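Leucine aminopeptidase 1, chloroplastic (Solanum lycopersicum, PDB 5D8N) removes unsubstituted N-terminal amino acids from peptides as a magnesium-dependent homohexameric aminopeptidase, and takes part in wound signalling and insect defence. Local coordinates at residues 40-45 / 139-144; 296-301 / 394-399; 376-381 / 466-471; 407-412 / 495-500. The protein carries 1 engineered substitution. All coordinates share one frame; numbering follows the deposited sequence.

Interaction 1. Residues 40-45 / 139-144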
loop_
_atom_site.group_PDB
_atom_site.type_symbol
_atom_site.label_atom_id
_atom_site.label_comp_id
_atom_site.label_asym_id
_atom_site.label_seq_id
_atom_site.Cartn_x
_atom_site.Cartn_y
_atom_site.Cartn_z
ATOM N N VAL A 40 3.206 62.660 0.572
ATOM C CA VAL A 40 4.362 63.111 1.354
ATOM C C VAL A 40 3.965 63.851 2.617
ATOM O O VAL A 40 4.778 63.987 3.532
ATOM C CB VAL A 40 5.340 64.002 0.571
ATOM C CG1 VAL A 40 5.928 63.229 -0.593
ATOM C CG2 VAL A 40 4.655 65.265 0.072
ATOM N N GLN A 41 2.704 64.271 2.693
ATOM C CA GLN A 41 2.238 64.988 3.867
ATOM C C GLN A 41 1.428 64.119 4.802
ATOM O O GLN A 41 1.063 64.585 5.874
ATOM C CB GLN A 41 1.458 66.248 3.481
ATOM C CG GLN A 41 2.381 67.357 2.977
ATOM C CD GLN A 41 1.705 68.347 2.047
ATOM O OE1 GLN A 41 2.074 68.501 0.877
ATOM N NE2 GLN A 41 0.736 69.070 2.588
ATOM N N TRP A 42 1.185 62.857 4.447
ATOM C CA TRP A 42 0.342 62.000 5.268
ATOM C C TRP A 42 1.101 61.587 6.523
ATOM O O TRP A 42 2.291 61.340 6.458
ATOM C CB TRP A 42 -0.126 60.763 4.489
ATOM C CG TRP A 42 -1.024 59.863 5.280
ATOM C CD1 TRP A 42 -2.375 59.990 5.481
ATOM C CD2 TRP A 42 -0.597 58.784 6.113
ATOM N NE1 TRP A 42 -2.809 59.032 6.373
ATOM C CE2 TRP A 42 -1.739 58.258 6.740
ATOM C CE3 TRP A 42 0.633 58.149 6.308
ATOM C CZ2 TRP A 42 -1.673 57.156 7.581
ATOM C CZ3 TRP A 42 0.710 57.114 7.194
ATOM C CH2 TRP A 42 -0.436 56.620 7.819
ATOM N N GLN A 43 0.413 61.579 7.661
ATOM C CA GLN A 43 1.012 61.228 8.941
ATOM C C GLN A 43 0.224 60.120 9.662
ATOM O O GLN A 43 -1.008 60.090 9.692
ATOM C CB GLN A 43 1.199 62.475 9.826
ATOM C CG GLN A 43 2.608 63.092 9.836
ATOM C CD GLN A 43 3.693 62.231 10.492
ATOM O OE1 GLN A 43 3.418 61.371 11.340
ATOM N NE2 GLN A 43 4.949 62.503 10.136
ATOM N N GLY A 44 0.960 59.109 10.109
ATOM C CA GLY A 44 0.380 57.963 10.804
ATOM C C GLY A 44 1.438 56.886 10.948
ATOM O O GLY A 44 2.621 57.161 10.756
ATOM N N ASP A 45 1.019 55.652 11.214
ATOM C CA ASP A 45 1.956 54.634 11.652
ATOM C C ASP A 45 2.726 53.980 10.502
ATOM O O ASP A 45 3.855 53.539 10.672
ATOM C CB ASP A 45 1.236 53.559 12.450
ATOM C CG ASP A 45 0.531 54.111 13.662
ATOM O OD1 ASP A 45 1.005 55.125 14.207
ATOM O OD2 ASP A 45 -0.519 53.559 14.056
ATOM N N ASN A 139 -2.987 53.071 12.312
ATOM C CA ASN A 139 -3.461 53.945 11.247
ATOM C C ASN A 139 -2.506 53.879 10.079
ATOM O O ASN A 139 -1.323 54.196 10.211
ATOM C CB ASN A 139 -3.548 55.389 11.737
ATOM C CG ASN A 139 -4.302 55.510 13.035
ATOM O OD1 ASN A 139 -3.737 55.902 14.051
ATOM N ND2 ASN A 139 -5.584 55.158 13.020
ATOM N N ILE A 140 -2.977 53.318 8.979
ATOM C CA ILE A 140 -2.103 53.149 7.843
ATOM C C ILE A 140 -2.653 53.832 6.617
ATOM O O ILE A 140 -3.831 54.191 6.564
ATOM C CB ILE A 140 -1.838 51.676 7.546
ATOM C CG1 ILE A 140 -3.062 51.000 6.941
ATOM C CG2 ILE A 140 -1.397 50.970 8.818
ATOM C CD1 ILE A 140 -2.777 49.579 6.499
ATOM N N ALA A 141 -1.797 53.927 5.604
ATOM C CA ALA A 141 -2.203 54.480 4.324
ATOM C C ALA A 141 -1.593 53.622 3.239
ATOM O O ALA A 141 -0.483 53.130 3.383
ATOM C CB ALA A 141 -1.680 55.906 4.188
ATOM N N VAL A 142 -2.235 53.638 2.091
ATOM C CA VAL A 142 -1.709 52.983 0.918
ATOM C C VAL A 142 -1.861 53.921 -0.251
ATOM O O VAL A 142 -2.927 54.521 -0.448
ATOM C CB VAL A 142 -2.465 51.674 0.607
ATOM C CG1 VAL A 142 -1.905 51.005 -0.637
ATOM C CG2 VAL A 142 -2.373 50.719 1.781
ATOM N N ALA A 143 -0.850 53.873 -1.103
ATOM C CA ALA A 143 -0.849 54.597 -2.368
ATOM C C ALA A 143 -0.071 53.840 -3.450
ATOM O O ALA A 143 0.763 52.987 -3.138
ATOM C CB ALA A 143 -0.190 55.947 -2.129
ATOM N N LEU A 144 -0.293 54.192 -4.710
ATOM C CA LEU A 144 0.542 53.724 -5.825
ATOM C C LEU A 144 1.646 54.715 -6.121
ATOM O O LEU A 144 1.437 55.917 -6.037
ATOM C CB LEU A 144 -0.276 53.536 -7.106
ATOM C CG LEU A 144 -1.476 52.609 -6.962
ATOM C CD1 LEU A 144 -2.191 52.436 -8.288
ATOM C CD2 LEU A 144 -1.028 51.253 -6.428
#
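The indole of W42 lies flat over the methyl group of A141. A141 CB stands 3.5 Å from the centroid of the six-membered ring and 12° off the ring normal, which makes this a CH-pi contact over the centre of one face. The opposite face is met by W42's own segment, where the backbone N of G44 sits toward the rim, so the ring is sandwiched between the A141 methyl and the backbone two residues further along. The first torsion puts CG anti to the backbone N (chi1 -179°), extending the indole across to the strand. Its far corner reaches N139, with W42 CH2 3.5 Å from N139 O near the ring plane, and CZ2 passes obliquely by the carbonyl carbon of I140. Strand 139-144 is an inner strand of the mixed sheet of the N-terminal domain, which belongs to the macro-domain clan, and segment 40-45 is the end of the loop leading into the adjacent parallel strand 46-52. The pyrrole NE1 of W42 is hydrogen-bonded to D189 on strand 187-191, the neighbour of 139-144 on its other side. An alanine in place of W42 would probably leave the A141 methyl without its aromatic cover and D189 without this indole donor. D45 and N139 add a reciprocal polar pair: D45 N donates to N139 O at 2.9 Å, while N139 N donates to D45 OD2 at 3.1 Å from above the carboxylate plane. R138 N also donates to D45 OD2, giving that oxygen two backbone N-H partners.

Interaction 2. Residues 296-301 / 394-399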
loop_
_atom_site.group_PDB
_atom_site.type_symbol
_atom_site.label_atom_id
_atom_site.label_comp_id
_atom_site.label_asym_id
_atom_site.label_seq_id
_atom_site.Cartn_x
_atom_site.Cartn_y
_atom_site.Cartn_z
ATOM N N ALA A 296 -30.208 30.445 -8.802
ATOM C CA ALA A 296 -29.875 29.699 -7.601
ATOM C C ALA A 296 -28.374 29.482 -7.429
ATOM O O ALA A 296 -27.648 29.147 -8.360
ATOM C CB ALA A 296 -30.591 28.347 -7.571
ATOM N N LEU A 297 -27.979 29.454 -6.167
ATOM C CA LEU A 297 -26.623 29.119 -5.768
ATOM C C LEU A 297 -26.745 27.963 -4.790
ATOM O O LEU A 297 -27.340 28.117 -3.723
ATOM C CB LEU A 297 -25.966 30.319 -5.081
ATOM C CG LEU A 297 -25.842 31.575 -5.938
ATOM C CD1 LEU A 297 -25.271 32.712 -5.124
ATOM C CD2 LEU A 297 -24.925 31.266 -7.117
ATOM N N VAL A 298 -26.200 26.813 -5.178
ATOM C CA VAL A 298 -26.267 25.587 -4.403
ATOM C C VAL A 298 -24.882 25.209 -3.874
ATOM O O VAL A 298 -23.915 25.142 -4.640
ATOM C CB VAL A 298 -26.786 24.442 -5.280
ATOM C CG1 VAL A 298 -26.785 23.143 -4.482
ATOM C CG2 VAL A 298 -28.189 24.774 -5.748
ATOM N N GLY A 299 -24.784 24.998 -2.565
ATOM C CA GLY A 299 -23.500 24.682 -1.943
ATOM C C GLY A 299 -23.522 23.345 -1.237
ATOM O O GLY A 299 -24.464 23.027 -0.511
ATOM N N LYS A 300 -22.512 22.525 -1.494
ATOM C CA LYS A 300 -22.353 21.284 -0.751
ATOM C C LYS A 300 -22.128 21.591 0.726
ATOM O O LYS A 300 -21.239 22.350 1.095
ATOM C CB LYS A 300 -21.181 20.474 -1.308
ATOM C CG LYS A 300 -20.929 19.195 -0.542
ATOM C CD LYS A 300 -19.844 18.359 -1.201
ATOM C CE LYS A 300 -18.777 18.049 -0.174
ATOM N NZ LYS A 300 -18.056 16.821 -0.512
ATOM N N GLY A 301 -22.906 20.957 1.587
ATOM C CA GLY A 301 -22.883 21.270 3.012
ATOM C C GLY A 301 -22.780 20.046 3.908
ATOM O O GLY A 301 -23.471 19.906 4.916
ATOM N N ASP A 394 -30.309 15.915 -4.646
ATOM C CA ASP A 394 -31.560 16.428 -4.122
ATOM C C ASP A 394 -31.617 17.959 -4.002
ATOM O O ASP A 394 -32.672 18.574 -4.233
ATOM C CB ASP A 394 -31.889 15.748 -2.795
ATOM C CG ASP A 394 -32.430 14.319 -2.999
ATOM O OD1 ASP A 394 -33.235 14.154 -3.956
ATOM O OD2 ASP A 394 -32.112 13.414 -2.177
ATOM N N ALA A 395 -30.488 18.585 -3.682
ATOM C CA ALA A 395 -30.451 20.053 -3.653
ATOM C C ALA A 395 -30.657 20.663 -5.032
ATOM O O ALA A 395 -31.302 21.684 -5.178
ATOM C CB ALA A 395 -29.132 20.537 -3.088
ATOM N N LEU A 396 -30.113 20.022 -6.057
ATOM C CA LEU A 396 -30.257 20.521 -7.401
ATOM C C LEU A 396 -31.685 20.363 -7.909
ATOM O O LEU A 396 -32.208 21.229 -8.610
ATOM C CB LEU A 396 -29.233 19.842 -8.312
ATOM C CG LEU A 396 -27.779 20.273 -8.151
ATOM C CD1 LEU A 396 -26.847 19.320 -8.912
ATOM C CD2 LEU A 396 -27.513 21.675 -8.676
ATOM N N ILE A 397 -32.304 19.236 -7.594
ATOM C CA ILE A 397 -33.697 19.010 -7.961
ATOM C C ILE A 397 -34.532 20.082 -7.284
ATOM O O ILE A 397 -35.367 20.694 -7.926
ATOM C CB ILE A 397 -34.162 17.613 -7.522
ATOM C CG1 ILE A 397 -33.487 16.550 -8.395
ATOM C CG2 ILE A 397 -35.669 17.466 -7.653
ATOM C CD1 ILE A 397 -33.431 15.162 -7.763
ATOM N N TYR A 398 -34.261 20.361 -6.009
ATOM C CA TYR A 398 -34.997 21.389 -5.288
ATOM C C TYR A 398 -34.814 22.753 -5.932
ATOM O O TYR A 398 -35.763 23.508 -6.130
ATOM C CB TYR A 398 -34.499 21.457 -3.847
ATOM C CG TYR A 398 -35.271 22.403 -2.964
ATOM C CD1 TYR A 398 -34.902 23.719 -2.838
ATOM C CD2 TYR A 398 -36.397 21.978 -2.280
ATOM C CE1 TYR A 398 -35.627 24.593 -2.053
ATOM C CE2 TYR A 398 -37.095 22.829 -1.430
ATOM C CZ TYR A 398 -36.720 24.146 -1.351
ATOM O OH TYR A 398 -37.367 24.978 -0.466
ATOM N N ALA A 399 -33.576 23.070 -6.304
ATOM C CA ALA A 399 -33.324 24.334 -6.980
ATOM C C ALA A 399 -34.147 24.432 -8.263
ATOM O O ALA A 399 -34.721 25.494 -8.575
ATOM C CB ALA A 399 -31.833 24.506 -7.278
#
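Strand 296-301 and helix 394-399 run nearly antiparallel, their N-to-C directions 165° apart and their axes 9.1 Å apart at closest approach. This is helix-on-sheet packing within the alpha/beta catalytic domain: strand 293-305 is a central strand of the mixed sheet, and helix 388-401 lies against one face of it before the chain enters the neighbouring parallel strand 406-411. No hydrogen bond joins the two segments, so the contact rests on aliphatic groups alone. V298 carries most of it, its two methyl groups meeting different parts of the helix. CG1, anti to the backbone N (chi1 177°), is directed to A395, with V298 CG1 and A395 CB 3.8 Å apart. V298 CG2, anti to the carbonyl carbon, faces the next helical turn, where it lies 4.0 Å from A399 CB. The valine thus straddles two alanines spaced four residues apart, whose turn is closed by the backbone bond from A399 N to A395 O. L396 approaches from the flank, its CD2 4.3 Å from V298 CG2. Small side chains on the helix suit this close approach, since A399 lies 6.4 Å from A296 between their CA atoms. The same strand carries K300, a residue of one of the enzyme's two magnesium-binding sites, but its side chain leads away from the helix, and its NZ is hydrogen-bonded to the carbonyl oxygen of T412. A399 also touches I407 and I352, on the strands flanking 293-305. At the start of segment 296-301 the packing is methyl to methyl, A296 CB standing 4.0 Å from A399 CB.

Interaction 3. Residues 376-381 / 466-471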
loop_
_atom_site.group_PDB
_atom_site.type_symbol
_atom_site.label_atom_id
_atom_site.label_comp_id
_atom_site.label_asym_id
_atom_site.label_seq_id
_atom_site.Cartn_x
_atom_site.Cartn_y
_atom_site.Cartn_z
ATOM N N GLY A 376 -36.762 10.492 -8.711
ATOM C CA GLY A 376 -37.060 9.090 -8.975
ATOM C C GLY A 376 -35.878 8.249 -9.420
ATOM O O GLY A 376 -36.038 7.035 -9.625
ATOM N N LYS A 377 -34.747 8.864 -9.762
ATOM C CA LYS A 377 -33.617 8.086 -10.277
ATOM C C LYS A 377 -32.944 7.346 -9.144
ATOM O O LYS A 377 -32.837 7.875 -8.036
ATOM C CB LYS A 377 -32.593 8.956 -11.017
ATOM C CG LYS A 377 -33.188 9.603 -12.250
ATOM C CD LYS A 377 -32.157 10.369 -13.056
ATOM C CE LYS A 377 -32.835 11.054 -14.226
ATOM N NZ LYS A 377 -31.864 11.836 -15.014
ATOM N N THR A 378 -32.482 6.127 -9.430
ATOM C CA THR A 378 -31.852 5.295 -8.411
ATOM C C THR A 378 -30.344 5.273 -8.558
ATOM O O THR A 378 -29.818 5.304 -9.689
ATOM C CB THR A 378 -32.352 3.845 -8.492
ATOM O OG1 THR A 378 -32.199 3.347 -9.828
ATOM C CG2 THR A 378 -33.800 3.781 -8.132
ATOM N N ILE A 379 -29.661 5.274 -7.417
ATOM C CA ILE A 379 -28.200 5.354 -7.376
ATOM C C ILE A 379 -27.634 4.253 -6.530
ATOM O O ILE A 379 -28.014 4.089 -5.373
ATOM C CB ILE A 379 -27.738 6.692 -6.758
ATOM C CG1 ILE A 379 -28.350 7.858 -7.531
ATOM C CG2 ILE A 379 -26.223 6.810 -6.751
ATOM C CD1 ILE A 379 -28.585 9.060 -6.640
ATOM N N GLU A 380 -26.814 3.423 -7.156
ATOM C CA GLU A 380 -26.075 2.409 -6.424
ATOM C C GLU A 380 -24.808 3.008 -5.837
ATOM O O GLU A 380 -23.968 3.555 -6.547
ATOM C CB GLU A 380 -25.697 1.228 -7.315
ATOM C CG GLU A 380 -24.857 0.181 -6.589
ATOM C CD GLU A 380 -24.455 -0.984 -7.480
ATOM O OE1 GLU A 380 -24.398 -0.841 -8.739
ATOM O OE2 GLU A 380 -24.296 -2.063 -6.865
ATOM N N VAL A 381 -24.703 2.964 -4.522
ATOM C CA VAL A 381 -23.632 3.694 -3.864
ATOM C C VAL A 381 -22.433 2.766 -3.789
ATOM O O VAL A 381 -22.250 2.070 -2.809
ATOM C CB VAL A 381 -24.080 4.224 -2.487
ATOM C CG1 VAL A 381 -22.934 4.950 -1.804
ATOM C CG2 VAL A 381 -25.258 5.163 -2.647
ATOM N N GLY A 466 -25.219 -2.277 -12.718
ATOM C CA GLY A 466 -25.855 -3.527 -13.096
ATOM C C GLY A 466 -27.204 -3.764 -12.445
ATOM O O GLY A 466 -27.939 -4.687 -12.890
ATOM N N VAL A 467 -27.590 -2.884 -11.511
ATOM C CA VAL A 467 -28.883 -2.991 -10.824
ATOM C C VAL A 467 -29.681 -1.691 -10.753
ATOM O O VAL A 467 -30.921 -1.708 -10.810
ATOM C CB VAL A 467 -28.729 -3.566 -9.407
ATOM C CG1 VAL A 467 -28.401 -5.046 -9.456
ATOM C CG2 VAL A 467 -27.623 -2.840 -8.651
ATOM N N ALA A 468 -28.994 -0.559 -10.609
ATOM C CA ALA A 468 -29.663 0.741 -10.467
ATOM C C ALA A 468 -29.534 1.561 -11.742
ATOM O O ALA A 468 -28.953 1.095 -12.705
ATOM C CB ALA A 468 -29.098 1.521 -9.267
ATOM N N ASP A 469 -30.054 2.787 -11.753
ATOM C CA ASP A 469 -29.874 3.677 -12.911
ATOM C C ASP A 469 -28.403 4.047 -13.092
ATOM O O ASP A 469 -27.996 4.361 -14.181
ATOM C CB ASP A 469 -30.732 4.960 -12.816
ATOM C CG ASP A 469 -32.236 4.693 -12.900
ATOM O OD1 ASP A 469 -32.659 3.594 -13.320
ATOM O OD2 ASP A 469 -32.995 5.491 -12.313
ATOM N N MET A 470 -27.653 4.185 -12.010
ATOM C CA MET A 470 -26.281 4.651 -12.106
ATOM C C MET A 470 -25.573 4.277 -10.831
ATOM O O MET A 470 -26.219 3.984 -9.823
ATOM C CB MET A 470 -26.206 6.157 -12.313
ATOM C CG MET A 470 -26.598 6.979 -11.081
ATOM S SD MET A 470 -27.075 8.702 -11.456
ATOM C CE MET A 470 -28.706 8.500 -12.134
ATOM N N ILE A 471 -24.242 4.310 -10.888
ATOM C CA ILE A 471 -23.433 4.254 -9.687
ATOM C C ILE A 471 -23.044 5.687 -9.321
ATOM O O ILE A 471 -23.177 6.575 -10.147
ATOM C CB ILE A 471 -22.162 3.395 -9.866
ATOM C CG1 ILE A 471 -21.259 3.961 -10.966
ATOM C CG2 ILE A 471 -22.526 1.938 -10.138
ATOM C CD1 ILE A 471 -20.047 3.102 -11.289
HETATM O O HOH W 1 -23.304 -2.300 -10.600
#
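T378 and D469 hold each other by two hydrogen bonds where strand 378-380 meets the short, weakly bonded strand at about 470-471, the parallel edge pairing of a small three-stranded mixed sheet in the catalytic domain. T378 N donates to D469 OD2 at 3.0 Å, reaching it from above the carboxylate plane. In return D469 N donates to T378 OG1 at 2.9 Å; the hydroxyl stands between the backbone N and the carbonyl carbon (chi1 53°), which turns it to the amide. Both side chains also bond to a second subunit, OG1 to F176 O and OD2 to S178 OG of that subunit. A leucine in place of D469 would probably leave T378 N and the neighbouring subunit's S178 hydroxyl without this acceptor. Among backbone bonds, E380 N to M470 O is short and straight, 2.8 Å at 165°, whereas M470 N to T378 O is weak. Packing contacts flank this pairing. The I379 and M470 side chains run side by side, A468 CB packs against E380 CB, and the terminal methyl of M470 lies beside K377 CD. The extended E380 side chain crosses V467, and its carboxylate is shared: OE2 forms a salt bridge with K323 of the second subunit, and OE1 bonds S465. A water donates to E380 OE1 at 2.6 Å and accepts from G466 N at 2.9 Å.

Interaction 4. Residues 407-412 / 495-500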
loop_
_atom_site.group_PDB
_atom_site.type_symbol
_atom_site.label_atom_id
_atom_site.label_comp_id
_atom_site.label_asym_id
_atom_site.label_seq_id
_atom_site.Cartn_x
_atom_site.Cartn_y
_atom_site.Cartn_z
ATOM N N ILE A 407 -28.471 28.001 -12.477
ATOM C CA ILE A 407 -27.905 27.471 -11.240
ATOM C C ILE A 407 -26.383 27.440 -11.342
ATOM O O ILE A 407 -25.828 26.884 -12.290
ATOM C CB ILE A 407 -28.391 26.033 -10.986
ATOM C CG1 ILE A 407 -29.919 25.980 -10.940
ATOM C CG2 ILE A 407 -27.830 25.505 -9.681
ATOM C CD1 ILE A 407 -30.465 24.574 -10.903
ATOM N N ILE A 408 -25.730 27.851 -10.264
ATOM C CA ILE A 408 -24.351 27.453 -10.010
ATOM C C ILE A 408 -24.268 26.656 -8.728
ATOM O O ILE A 408 -24.743 27.134 -7.688
ATOM C CB ILE A 408 -23.411 28.672 -9.908
ATOM C CG1 ILE A 408 -23.413 29.471 -11.214
ATOM C CG2 ILE A 408 -21.982 28.218 -9.571
ATOM C CD1 ILE A 408 -22.542 30.706 -11.185
ATOM N N ASP A 409 -23.615 25.493 -8.766
ATOM C CA ASP A 409 -23.288 24.783 -7.536
ATOM C C ASP A 409 -21.792 24.830 -7.288
ATOM O O ASP A 409 -21.006 24.871 -8.225
ATOM C CB ASP A 409 -23.798 23.342 -7.508
ATOM C CG ASP A 409 -22.904 22.391 -8.277
ATOM O OD1 ASP A 409 -21.812 22.020 -7.737
ATOM O OD2 ASP A 409 -23.334 21.957 -9.376
ATOM N N LEU A 410 -21.432 24.926 -6.014
ATOM C CA LEU A 410 -20.046 24.831 -5.580
ATOM C C LEU A 410 -19.924 23.675 -4.616
ATOM O O LEU A 410 -20.677 23.559 -3.650
ATOM C CB LEU A 410 -19.606 26.112 -4.878
ATOM C CG LEU A 410 -19.292 27.280 -5.831
ATOM C CD1 LEU A 410 -20.601 27.899 -6.265
ATOM C CD2 LEU A 410 -18.442 28.328 -5.130
ATOM N N ALA A 411 -18.933 22.842 -4.878
ATOM C CA ALA A 411 -18.704 21.645 -4.073
ATOM C C ALA A 411 -17.234 21.232 -4.132
ATOM O O ALA A 411 -16.574 21.301 -5.185
ATOM C CB ALA A 411 -19.567 20.508 -4.580
ATOM N N THR A 412 -16.736 20.857 -2.964
ATOM C CA THR A 412 -15.468 20.153 -2.862
ATOM C C THR A 412 -15.724 18.711 -3.230
ATOM O O THR A 412 -15.994 17.872 -2.368
ATOM C CB THR A 412 -14.917 20.258 -1.433
ATOM O OG1 THR A 412 -15.925 19.884 -0.478
ATOM C CG2 THR A 412 -14.549 21.663 -1.125
ATOM N N VAL A 495 -32.891 24.292 -17.528
ATOM C CA VAL A 495 -32.238 25.257 -16.644
ATOM C C VAL A 495 -30.768 25.321 -17.041
ATOM O O VAL A 495 -30.127 24.295 -17.231
ATOM C CB VAL A 495 -32.429 24.818 -15.185
ATOM C CG1 VAL A 495 -31.694 25.745 -14.242
ATOM C CG2 VAL A 495 -33.915 24.810 -14.834
ATOM N N GLN A 496 -30.191 26.510 -17.115
ATOM C CA GLN A 496 -28.743 26.599 -17.316
ATOM C C GLN A 496 -28.023 26.317 -16.001
ATOM O O GLN A 496 -28.467 26.741 -14.941
ATOM C CB GLN A 496 -28.340 27.988 -17.790
ATOM C CG GLN A 496 -28.971 28.418 -19.099
ATOM C CD GLN A 496 -28.317 29.671 -19.645
ATOM O OE1 GLN A 496 -27.440 30.253 -19.027
ATOM N NE2 GLN A 496 -28.818 30.150 -20.755
ATOM N N TRP A 497 -26.984 25.498 -16.047
ATOM C CA TRP A 497 -26.375 24.990 -14.832
ATOM C C TRP A 497 -24.882 24.814 -15.024
ATOM O O TRP A 497 -24.413 24.302 -16.042
ATOM C CB TRP A 497 -27.047 23.696 -14.408
ATOM C CG TRP A 497 -26.199 22.843 -13.493
ATOM C CD1 TRP A 497 -25.922 23.085 -12.169
ATOM C CD2 TRP A 497 -25.396 21.724 -13.873
ATOM N NE1 TRP A 497 -25.084 22.129 -11.685
ATOM C CE2 TRP A 497 -24.769 21.260 -12.702
ATOM C CE3 TRP A 497 -25.324 20.944 -15.024
ATOM C CZ2 TRP A 497 -23.992 20.104 -12.677
ATOM C CZ3 TRP A 497 -24.503 19.817 -15.008
ATOM C CH2 TRP A 497 -23.867 19.406 -13.843
ATOM N N LEU A 498 -24.146 25.317 -14.042
ATOM C CA LEU A 498 -22.707 25.114 -13.955
ATOM C C LEU A 498 -22.284 24.595 -12.583
ATOM O O LEU A 498 -22.722 25.088 -11.539
ATOM C CB LEU A 498 -21.971 26.411 -14.253
ATOM C CG LEU A 498 -20.433 26.395 -14.253
ATOM C CD1 LEU A 498 -19.966 27.436 -15.243
ATOM C CD2 LEU A 498 -19.843 26.713 -12.899
ATOM N N HIS A 499 -21.341 23.667 -12.622
ATOM C CA HIS A 499 -20.815 23.011 -11.425
ATOM C C HIS A 499 -19.364 23.457 -11.244
ATOM O O HIS A 499 -18.552 23.341 -12.168
ATOM C CB HIS A 499 -20.877 21.489 -11.598
ATOM C CG HIS A 499 -19.945 20.734 -10.711
ATOM N ND1 HIS A 499 -20.060 20.738 -9.344
ATOM C CD2 HIS A 499 -18.968 19.841 -10.999
ATOM C CE1 HIS A 499 -19.156 19.932 -8.818
ATOM N NE2 HIS A 499 -18.484 19.371 -9.804
ATOM N N LEU A 500 -19.059 23.932 -10.046
ATOM C CA LEU A 500 -17.715 24.379 -9.735
ATOM C C LEU A 500 -17.097 23.495 -8.655
ATOM O O LEU A 500 -17.572 23.457 -7.510
ATOM C CB LEU A 500 -17.766 25.842 -9.317
ATOM C CG LEU A 500 -16.465 26.634 -9.441
ATOM C CD1 LEU A 500 -15.998 26.746 -10.884
ATOM C CD2 LEU A 500 -16.604 28.021 -8.821
#
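Strands 406-411 and 496-501 are parallel neighbours in the large mixed sheet of the catalytic domain, and their backbones are joined by an unbroken ladder. Segments 407-411 and 496-500 run 14° apart, and residues 407 to 410 lie opposite residues 497 to 500 in order. Five N-H...O bonds alternate between the strands, from I407 N bonding Q496 O to A411 N bonding L500 O. L498 O accepts from D409 N and also receives the CA-H of I408, while I407 O takes L498 N and the CA-H of W497.

On the face carrying I407, D409, W497 and H499, the carboxylate of D409 bridges two aromatic rings. Its CG stands between the backbone N and the carbonyl carbon (chi1 80°), which brings both oxygens within bonding distance of H499 and W497. H499 ND1 donates to D409 OD1 at 2.7 Å, nearly straight at 171°; the oxygen uses its syn lone pair and lies in the imidazole plane. W497 NE1 donates to D409 OD2 at 2.9 Å, close to the line of that C-O bond and near the indole plane. Gripped at OD1 by H499 and at OD2 by W497, the buried carboxylate is held against turning, and the two donors would probably stabilise its negative charge. Beside this group I407 packs CD1 against V495 CG1 at 3.7 Å.

On the other face I408 meets L498, and L410 runs alongside L500 with L410 CG 4.1 Å from L500 CB. Helix 433-446 covers I408 and L498, while helices 388-401 and 479-488 lie against the D409 face, the layered alpha/beta/alpha build of the M17 catalytic domain.

In the fold
Interactions 2 and 4 form one buried core: strands 293-305 and 406-411 are neighbours, joined by probable hydrogen bonds between V298 and both I408 and L410, and the centres of the two contacts lie about 8 Å apart. Interaction 2 is purely aliphatic, helix on sheet, whereas interaction 4 joins two strands and buries a carboxylate among ring donors. Interaction 3 belongs to the same domain but sits farther out, about 20 Å from interaction 2 between centres, and its polar side chains also serve a subunit interface. Interaction 1 lies in the N-terminal domain, about 43 Å from interaction 4 between centres, and mixes aromatic cover with one backbone bond and one backbone-to-carboxylate bond in a partly buried loop-to-strand contact.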